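Local coordinates for protein CDP-glucose 4,6-dehydratase (Salmonella enterica subsp. enterica serovar Typhi, PDB 1WVG) that catalyses the NAD(+)-dependent dehydration of CDP-D-glucose to CDP-4-dehydro-6-deoxy-D-glucose, an early step toward CDP-3,6-dideoxy-D-mannose for the lipopolysaccharide O-antigen, at residues Y227-W232 and Y302-C307; R213-N218 and K278-W283; W283-S288 and W332-I337. All blocks are in the same frame, centred on the assembly; numbering follows the deposited sequence.

Interaction 1. Residues Y227-W232 and Y302-C307; sequences YSIRPW and YLKLDC. With CXY (cytidine-5'-diphospho-beta-D-xylose), chain D.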
# COMPACT_ATOMS: atom_id res chain seq x y z
N TYR A 227 16.71 18.38 -15.72
CA TYR A 227 16.79 17.08 -15.12
C TYR A 227 15.44 16.38 -14.96
O TYR A 227 15.31 15.37 -14.26
CB TYR A 227 17.53 17.15 -13.79
CG TYR A 227 18.75 18.00 -13.89
CD1 TYR A 227 18.77 19.28 -13.32
CD2 TYR A 227 19.90 17.54 -14.53
CE1 TYR A 227 19.91 20.07 -13.38
CE2 TYR A 227 21.04 18.33 -14.60
CZ TYR A 227 21.05 19.61 -14.03
OH TYR A 227 22.18 20.39 -14.09
N SER A 228 14.41 16.90 -15.58
CA SER A 228 13.20 16.17 -15.40
C SER A 228 13.26 14.97 -16.34
O SER A 228 14.00 14.95 -17.34
CB SER A 228 11.98 17.04 -15.67
OG SER A 228 11.85 17.96 -14.61
N ILE A 229 12.46 13.98 -15.98
CA ILE A 229 12.32 12.77 -16.72
C ILE A 229 10.85 12.55 -17.11
O ILE A 229 9.95 12.82 -16.30
CB ILE A 229 12.73 11.64 -15.79
CG1 ILE A 229 14.24 11.74 -15.67
CG2 ILE A 229 12.30 10.33 -16.44
CD1 ILE A 229 14.79 10.87 -14.56
N ARG A 230 10.64 12.04 -18.33
CA ARG A 230 9.32 11.73 -18.88
C ARG A 230 9.43 10.44 -19.67
O ARG A 230 10.54 10.08 -20.08
CB ARG A 230 8.89 12.81 -19.88
CG ARG A 230 8.52 14.14 -19.24
CD ARG A 230 7.42 13.96 -18.21
NE ARG A 230 6.94 15.20 -17.65
CZ ARG A 230 7.38 15.70 -16.52
NH1 ARG A 230 8.32 15.10 -15.79
NH2 ARG A 230 6.85 16.84 -16.11
N PRO A 231 8.31 9.78 -19.93
CA PRO A 231 8.36 8.55 -20.68
C PRO A 231 8.32 8.86 -22.16
O PRO A 231 7.36 8.53 -22.85
CB PRO A 231 7.10 7.73 -20.30
CG PRO A 231 6.31 8.56 -19.29
CD PRO A 231 7.04 9.91 -19.16
N TRP A 232 9.38 9.49 -22.68
CA TRP A 232 9.43 9.87 -24.09
C TRP A 232 9.18 8.80 -25.14
O TRP A 232 9.84 7.76 -25.16
CB TRP A 232 10.75 10.57 -24.43
CG TRP A 232 11.27 11.42 -23.31
CD1 TRP A 232 12.27 11.09 -22.43
CD2 TRP A 232 10.86 12.75 -22.96
NE1 TRP A 232 12.51 12.13 -21.56
CE2 TRP A 232 11.67 13.16 -21.86
CE3 TRP A 232 9.89 13.61 -23.48
CZ2 TRP A 232 11.52 14.42 -21.25
CZ3 TRP A 232 9.76 14.85 -22.85
CH2 TRP A 232 10.56 15.26 -21.77
N TYR A 302 9.82 13.67 -11.89
CA TYR A 302 9.96 12.33 -12.44
C TYR A 302 8.65 11.72 -12.76
O TYR A 302 7.75 11.75 -11.94
CB TYR A 302 10.57 11.34 -11.46
CG TYR A 302 11.87 11.81 -10.94
CD1 TYR A 302 12.07 11.89 -9.57
CD2 TYR A 302 12.89 12.22 -11.81
CE1 TYR A 302 13.27 12.35 -9.04
CE2 TYR A 302 14.09 12.69 -11.30
CZ TYR A 302 14.29 12.75 -9.92
OH TYR A 302 15.46 13.21 -9.40
N LEU A 303 8.65 11.14 -13.96
CA LEU A 303 7.49 10.41 -14.46
C LEU A 303 7.88 9.23 -15.36
O LEU A 303 8.39 9.44 -16.45
CB LEU A 303 6.44 11.32 -15.13
CG LEU A 303 5.22 10.54 -15.64
CD1 LEU A 303 4.64 9.76 -14.47
CD2 LEU A 303 4.16 11.51 -16.18
N LYS A 304 7.63 7.98 -14.89
CA LYS A 304 7.92 6.77 -15.68
C LYS A 304 6.70 5.88 -15.61
O LYS A 304 5.92 5.95 -14.65
CB LYS A 304 9.11 5.98 -15.14
CG LYS A 304 10.44 6.65 -15.43
CD LYS A 304 11.64 5.72 -15.31
CE LYS A 304 11.64 4.88 -14.05
NZ LYS A 304 12.93 4.20 -13.88
N LEU A 305 6.54 5.02 -16.60
CA LEU A 305 5.43 4.06 -16.64
C LEU A 305 5.94 2.62 -16.72
O LEU A 305 6.80 2.27 -17.56
CB LEU A 305 4.66 4.21 -17.97
CG LEU A 305 3.85 5.49 -18.09
CD1 LEU A 305 3.21 5.57 -19.48
CD2 LEU A 305 2.78 5.49 -17.00
N ASP A 306 5.37 1.75 -15.87
CA ASP A 306 5.76 0.34 -15.95
C ASP A 306 4.80 -0.30 -16.98
O ASP A 306 3.58 -0.24 -16.81
CB ASP A 306 5.69 -0.34 -14.57
CG ASP A 306 6.17 -1.78 -14.65
OD1 ASP A 306 5.76 -2.56 -15.48
OD2 ASP A 306 7.03 -2.13 -13.75
N CYS A 307 5.33 -0.86 -18.06
CA CYS A 307 4.47 -1.44 -19.12
C CYS A 307 4.47 -2.96 -19.22
O CYS A 307 4.13 -3.49 -20.27
CB CYS A 307 4.79 -0.83 -20.49
SG CYS A 307 4.66 0.97 -20.42
O1B CXY D . 4.95 16.33 -19.55
PB CXY D . 4.12 17.43 -20.17
O2B CXY D . 3.85 18.59 -19.25
O1' CXY D . 2.70 16.79 -20.71
O3A CXY D . 5.04 17.72 -21.38
PA CXY D . 5.99 19.01 -21.75
O1A CXY D . 6.56 18.69 -23.08
O2A CXY D . 5.22 20.27 -21.69
O5D CXY D . 7.05 18.98 -20.56
C5D CXY D . 8.07 17.98 -20.60
C4D CXY D . 9.16 18.36 -19.62
O4D CXY D . 10.07 19.26 -20.30
C3D CXY D . 8.73 19.03 -18.31
O3D CXY D . 9.54 18.70 -17.13
C2D CXY D . 8.90 20.50 -18.75
O2D CXY D . 9.04 21.31 -17.59
C1D CXY D . 10.21 20.40 -19.51
N1 CXY D . 10.45 21.54 -20.40
C6 CXY D . 9.58 21.81 -21.45
C5 CXY D . 9.77 22.80 -22.28
C4 CXY D . 10.88 23.68 -22.16
N3 CXY D . 11.74 23.35 -21.10
C2 CXY D . 11.58 22.31 -20.19
N4 CXY D . 11.12 24.65 -22.87
O2 CXY D . 12.36 22.09 -19.26
C1' CXY D . 2.78 16.24 -22.01
C2' CXY D . 1.48 16.60 -22.69
C3' CXY D . 0.37 15.95 -21.89
C4' CXY D . 0.57 14.44 -21.84
C5' CXY D . 1.95 14.12 -21.27
O2' CXY D . 1.26 18.02 -22.72
O3' CXY D . -0.89 16.19 -22.53
O4' CXY D . -0.46 13.84 -21.05
O5' CXY D . 2.97 14.79 -22.00
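I229, P231 and L303 carry most of this contact, in which two loops of this short-chain dehydrogenase/reductase, each following a strand of the small two-stranded sheet outside the large Rossmann sheet, run side by side in nearly the same direction beside bound CDP-xylose. The residues pair in order, I229 by Y302, R230 by L303 and P231 by K304, but the backbones are only loosely joined: L303 N gives I229 O a weak, bent hydrogen bond of 3.2 Å. I229 CD1 approaches the Y302 ring obliquely, 3.6 Å from Y302 CD2 and nearly as close to CE2. P231, whose imide nitrogen has no hydrogen to offer, instead brings CD to within 3.1 Å of L303 O. The leucine holds CG anti to its backbone N (chi1 -179°), where CG packs 4.0 Å from P231 CD. On the same proline, CG also touches L305 CG, the two side chains crossing at about a right angle. P231 is the centre of an inverse gamma turn, so the chain bends sharply between two pocket residues, R230 and W232. Outside the pair, E140 and N138 hold the backbone N and O of Y302. The R230 chain, bent at chi2, crosses L303 at about a right angle and continues to the ligand. Its NH1 donates to I229 O at 2.8 Å, from above the carbonyl plane, while NH2 bonds A300 O; together these bonds fix how the guanidinium is turned. I229 O therefore receives both the arginine and the weak L303 bond. At the in-plane edge of the guanidinium, NE reaches O1B of the ligand's beta-phosphate at 3.0 Å, nearly straight (164°), and ribose O3D sits 3.3 Å above one face, displaced toward the rim.

Interaction 2. Residues R213-N218 and K278-W283; sequences RSFENN and KMVTLW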
# COMPACT_ATOMS: atom_id res chain seq x y z
N ARG A 213 10.96 25.01 -32.86
CA ARG A 213 10.64 26.37 -33.20
C ARG A 213 11.86 27.28 -33.10
O ARG A 213 12.10 28.10 -33.99
CB ARG A 213 9.46 26.86 -32.35
CG ARG A 213 9.03 28.30 -32.62
CD ARG A 213 9.90 29.32 -31.90
NE ARG A 213 9.88 30.67 -32.50
CZ ARG A 213 10.94 31.50 -32.54
NH1 ARG A 213 12.15 31.19 -32.06
NH2 ARG A 213 10.76 32.69 -33.12
N SER A 214 12.62 27.14 -31.99
CA SER A 214 13.84 27.90 -31.75
C SER A 214 14.89 27.56 -32.78
O SER A 214 15.49 28.42 -33.42
CB SER A 214 14.41 27.55 -30.41
OG SER A 214 13.43 27.82 -29.42
N PHE A 215 15.09 26.28 -32.95
CA PHE A 215 16.07 25.91 -33.93
C PHE A 215 15.81 26.52 -35.29
O PHE A 215 16.70 27.08 -35.95
CB PHE A 215 16.18 24.39 -34.05
CG PHE A 215 16.90 23.84 -32.84
CD1 PHE A 215 17.16 24.65 -31.73
CD2 PHE A 215 17.31 22.51 -32.79
CE1 PHE A 215 17.81 24.17 -30.59
CE2 PHE A 215 17.97 22.01 -31.66
CZ PHE A 215 18.22 22.84 -30.56
N GLU A 216 14.58 26.34 -35.70
CA GLU A 216 14.07 26.80 -36.97
C GLU A 216 14.47 28.23 -37.24
O GLU A 216 14.99 28.55 -38.30
CB GLU A 216 12.55 26.78 -36.87
CG GLU A 216 11.83 25.79 -37.79
CD GLU A 216 10.41 26.25 -37.96
OE1 GLU A 216 9.62 26.32 -37.02
OE2 GLU A 216 10.14 26.62 -39.20
N ASN A 217 14.16 29.07 -36.23
CA ASN A 217 14.39 30.50 -36.21
C ASN A 217 15.71 30.85 -35.59
O ASN A 217 15.77 31.81 -34.84
CB ASN A 217 13.31 31.27 -35.44
CG ASN A 217 11.95 31.14 -36.10
OD1 ASN A 217 11.84 30.82 -37.29
ND2 ASN A 217 10.90 31.40 -35.33
N ASN A 218 16.72 30.09 -35.93
CA ASN A 218 18.07 30.28 -35.43
C ASN A 218 18.17 30.97 -34.08
O ASN A 218 18.99 31.88 -33.91
CB ASN A 218 19.05 30.86 -36.46
CG ASN A 218 19.01 30.08 -37.76
OD1 ASN A 218 19.71 29.04 -37.91
ND2 ASN A 218 18.14 30.54 -38.68
N LYS A 278 20.80 16.09 -27.47
CA LYS A 278 20.78 15.25 -28.66
C LYS A 278 20.23 15.98 -29.90
O LYS A 278 20.74 15.89 -31.05
CB LYS A 278 20.02 13.96 -28.32
CG LYS A 278 20.24 12.89 -29.39
CD LYS A 278 21.70 12.64 -29.72
CE LYS A 278 22.14 11.19 -29.52
NZ LYS A 278 23.43 11.05 -28.82
N MET A 279 19.13 16.67 -29.62
CA MET A 279 18.42 17.46 -30.60
C MET A 279 19.39 18.49 -31.21
O MET A 279 19.50 18.63 -32.44
CB MET A 279 17.17 18.09 -29.93
CG MET A 279 16.02 17.08 -29.74
SD MET A 279 15.40 16.45 -31.35
CE MET A 279 14.17 17.75 -31.69
N VAL A 280 20.14 19.21 -30.34
CA VAL A 280 21.14 20.20 -30.77
C VAL A 280 22.05 19.55 -31.81
O VAL A 280 22.30 20.03 -32.93
CB VAL A 280 21.97 20.68 -29.56
CG1 VAL A 280 23.37 21.14 -29.99
CG2 VAL A 280 21.23 21.73 -28.71
N THR A 281 22.51 18.39 -31.42
CA THR A 281 23.36 17.61 -32.26
C THR A 281 22.71 17.20 -33.58
O THR A 281 23.32 17.29 -34.64
CB THR A 281 23.74 16.38 -31.42
OG1 THR A 281 24.70 16.77 -30.47
CG2 THR A 281 24.24 15.27 -32.33
N LEU A 282 21.47 16.71 -33.48
CA LEU A 282 20.72 16.26 -34.62
C LEU A 282 20.47 17.37 -35.60
O LEU A 282 20.51 17.18 -36.81
CB LEU A 282 19.38 15.79 -34.06
CG LEU A 282 19.52 14.36 -33.58
CD1 LEU A 282 18.14 13.82 -33.20
CD2 LEU A 282 20.07 13.53 -34.73
N TRP A 283 20.14 18.56 -35.06
CA TRP A 283 19.85 19.72 -35.89
C TRP A 283 21.10 20.25 -36.53
O TRP A 283 21.23 20.31 -37.75
CB TRP A 283 19.22 20.85 -35.08
CG TRP A 283 18.62 21.92 -35.96
CD1 TRP A 283 19.24 23.08 -36.33
CD2 TRP A 283 17.30 21.95 -36.56
NE1 TRP A 283 18.40 23.82 -37.12
CE2 TRP A 283 17.20 23.15 -37.28
CE3 TRP A 283 16.20 21.07 -36.56
CZ2 TRP A 283 16.02 23.48 -37.97
CZ3 TRP A 283 15.04 21.40 -37.25
CH2 TRP A 283 14.95 22.60 -37.95
O HOH W 1 17.86 26.54 -38.94
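F215 is the bump of this contact, and the hollow it fills is formed by M279, V280 and W283 on one side of the neighbouring helix. With CG beside its backbone N (chi1 -74°), the phenyl ring is directed at that helix and enters edge first: M279 O lies near the ring plane, 3.8 Å from F215 CE2. F215 CZ meets V280 CG2 at 3.7 Å, the two side chains crossing at about a right angle. On the W283 side, F215 CD2 comes within 3.4 Å of the tryptophan CB. W283 answers by extending back past F215 in the opposite direction, so that F215 CB rests over the five-membered ring, 3.6 Å from its centroid, in a CH-pi contact. The two aromatic planes meet at 59°. In this NAD(P)-dependent epimerase/dehydratase fold, the pairing joins the C-terminal ends of helices 207-216 and 272-283; L212, one turn before E216, also touches both M279 and W283. The benzo part of the W283 indole lies beside the last turn of helix 207-216, CZ2 3.9 Å from E216 N. A water at the indole's in-plane edge donates to F215 O and N218 OD1 and accepts a weak bond of 3.3 Å from W283 NE1.

Interaction 3. Residues W283-S288 and W332-I337; sequences WGDDAS and WHKAWI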
# COMPACT_ATOMS: atom_id res chain seq x y z
N TRP A 283 20.14 18.56 -35.06
CA TRP A 283 19.85 19.72 -35.89
C TRP A 283 21.10 20.25 -36.53
O TRP A 283 21.23 20.31 -37.75
CB TRP A 283 19.22 20.85 -35.08
CG TRP A 283 18.62 21.92 -35.96
CD1 TRP A 283 19.24 23.08 -36.33
CD2 TRP A 283 17.30 21.95 -36.56
NE1 TRP A 283 18.40 23.82 -37.12
CE2 TRP A 283 17.20 23.15 -37.28
CE3 TRP A 283 16.20 21.07 -36.56
CZ2 TRP A 283 16.02 23.48 -37.97
CZ3 TRP A 283 15.04 21.40 -37.25
CH2 TRP A 283 14.95 22.60 -37.95
N GLY A 284 22.03 20.64 -35.68
CA GLY A 284 23.29 21.19 -36.13
C GLY A 284 23.14 22.69 -36.32
O GLY A 284 22.46 23.34 -35.52
N ASP A 285 23.76 23.21 -37.38
CA ASP A 285 23.73 24.61 -37.78
C ASP A 285 23.43 25.65 -36.70
O ASP A 285 22.39 26.36 -36.73
CB ASP A 285 22.81 24.88 -38.98
CG ASP A 285 22.75 23.73 -39.97
OD1 ASP A 285 23.71 23.41 -40.68
OD2 ASP A 285 21.57 23.16 -40.00
N ASP A 286 24.39 25.75 -35.77
CA ASP A 286 24.34 26.71 -34.69
C ASP A 286 23.49 26.34 -33.49
O ASP A 286 23.65 26.95 -32.41
CB ASP A 286 23.86 28.12 -35.13
CG ASP A 286 24.25 28.65 -36.51
OD1 ASP A 286 25.27 28.31 -37.10
OD2 ASP A 286 23.38 29.54 -36.94
N ALA A 287 22.56 25.38 -33.67
CA ALA A 287 21.66 24.96 -32.60
C ALA A 287 22.25 25.08 -31.20
O ALA A 287 23.39 24.67 -30.95
CB ALA A 287 20.95 23.64 -32.89
N SER A 288 21.47 25.65 -30.27
CA SER A 288 21.91 25.83 -28.90
C SER A 288 20.75 25.95 -27.93
O SER A 288 19.60 26.23 -28.26
CB SER A 288 22.84 27.04 -28.76
OG SER A 288 23.06 27.34 -27.40
N TRP A 332 11.64 14.83 -40.21
CA TRP A 332 10.28 15.27 -40.54
C TRP A 332 10.15 16.78 -40.57
O TRP A 332 9.63 17.38 -41.51
CB TRP A 332 9.18 14.63 -39.65
CG TRP A 332 7.73 14.76 -40.11
CD1 TRP A 332 6.92 13.78 -40.67
CD2 TRP A 332 6.90 15.93 -40.00
NE1 TRP A 332 5.64 14.25 -40.91
CE2 TRP A 332 5.61 15.57 -40.50
CE3 TRP A 332 7.14 17.23 -39.57
CZ2 TRP A 332 4.60 16.51 -40.58
CZ3 TRP A 332 6.10 18.14 -39.61
CH2 TRP A 332 4.86 17.78 -40.11
N HIS A 333 10.63 17.40 -39.52
CA HIS A 333 10.53 18.83 -39.42
C HIS A 333 11.18 19.56 -40.59
O HIS A 333 10.61 20.49 -41.18
CB HIS A 333 11.04 19.32 -38.07
CG HIS A 333 10.46 20.64 -37.74
ND1 HIS A 333 9.13 20.76 -37.37
CD2 HIS A 333 11.06 21.87 -37.70
CE1 HIS A 333 8.94 22.06 -37.12
NE2 HIS A 333 10.08 22.75 -37.30
N LYS A 334 12.39 19.13 -40.94
CA LYS A 334 13.13 19.73 -42.02
C LYS A 334 12.43 19.54 -43.36
O LYS A 334 12.29 20.49 -44.13
CB LYS A 334 14.57 19.23 -42.02
CG LYS A 334 15.33 19.76 -40.82
CD LYS A 334 16.83 19.42 -40.84
CE LYS A 334 17.64 20.23 -39.82
NZ LYS A 334 19.09 20.08 -39.98
N ALA A 335 11.97 18.32 -43.65
CA ALA A 335 11.27 18.07 -44.90
C ALA A 335 10.13 19.06 -45.10
O ALA A 335 9.91 19.61 -46.18
CB ALA A 335 10.76 16.65 -44.95
N TRP A 336 9.43 19.27 -44.01
CA TRP A 336 8.31 20.15 -43.98
C TRP A 336 8.78 21.51 -44.37
O TRP A 336 8.20 22.21 -45.20
CB TRP A 336 7.82 20.24 -42.52
CG TRP A 336 6.77 21.28 -42.39
CD1 TRP A 336 5.61 21.31 -43.10
CD2 TRP A 336 6.77 22.46 -41.56
NE1 TRP A 336 4.88 22.40 -42.75
CE2 TRP A 336 5.55 23.13 -41.81
CE3 TRP A 336 7.65 22.98 -40.61
CZ2 TRP A 336 5.22 24.33 -41.18
CZ3 TRP A 336 7.32 24.16 -39.98
CH2 TRP A 336 6.11 24.82 -40.25
N ILE A 337 9.87 21.86 -43.71
CA ILE A 337 10.53 23.12 -43.87
C ILE A 337 10.90 23.46 -45.32
O ILE A 337 10.65 24.58 -45.79
CB ILE A 337 11.70 23.22 -42.91
CG1 ILE A 337 11.31 24.08 -41.71
CG2 ILE A 337 12.95 23.74 -43.62
CD1 ILE A 337 12.27 23.93 -40.53
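K334 lays its side chain across one face of the W283 indole, tying helix 322-337 to the C-terminal end of helix 272-283. Its CB points toward the tryptophan, and CG is the first atom to touch, 3.9 Å from W283 CZ3 at the outer rim of the six-membered ring. From CG onward the chain is extended, CD being anti to CA (chi2 -174°), and it runs inward over the indole as a zigzag. CD is the corner of the zigzag lifted from the ring, whereas CE drops onto it, 3.6 Å from the centroid of the six-membered ring and close to its normal: a CH-pi contact. The tip then passes over the five-membered ring, where NZ stands 4.4 Å from the centroid, 13° off the normal, in a cation-pi interaction. There K334 NZ donates one hydrogen bond, 3.1 Å, to W283 O, arriving in the carbonyl plane on a lone pair. One lysine thus holds both the ring and the backbone of the same residue. The next residue, G284, leaves the helix with positive phi, and the chain turns back so that D285 OD2 lies 4.0 Å from NZ; this salt bridge is long, and the aspartate is poorly ordered. Around the indole rim, CH2 meets I337 CD1 tip to tip and in plane, and lies 4.0 Å from CD2 at the in-plane edge of the H333 imidazole. H333 also touches L212 and E216, which brings helix 207-216 into the same cluster. With a carbonyl at the C-terminal end of a helix, a pi face and a nearby carboxylate all gathered round NZ, the lysine probably stays protonated, and its charge may partly offset the negative end of helix 272-283.

How the interactions relate
Interactions 2 and 3 are halves of one cluster around W283: F215 CB and K334 CE cover opposite faces of the indole, and the contact centres are 5 Å apart. They also touch directly, E216 CG lying 3.3 Å from I337 CD1, so helices 207-216, 272-283 and 322-337 converge there. Interaction 1 belongs to the CDP-xylose pocket through S228, R230 and W232. Its centre is about 23 Å from that of interaction 2 (nearest atoms about 9 Å) and about 26 Å from that of interaction 3 (about 15 Å). Helices link the regions: W232 packs on I275 of helix 272-283, and D210 of helix 207-216 bonds the ligand. The F215 side chain is about 10 Å from CDP-xylose.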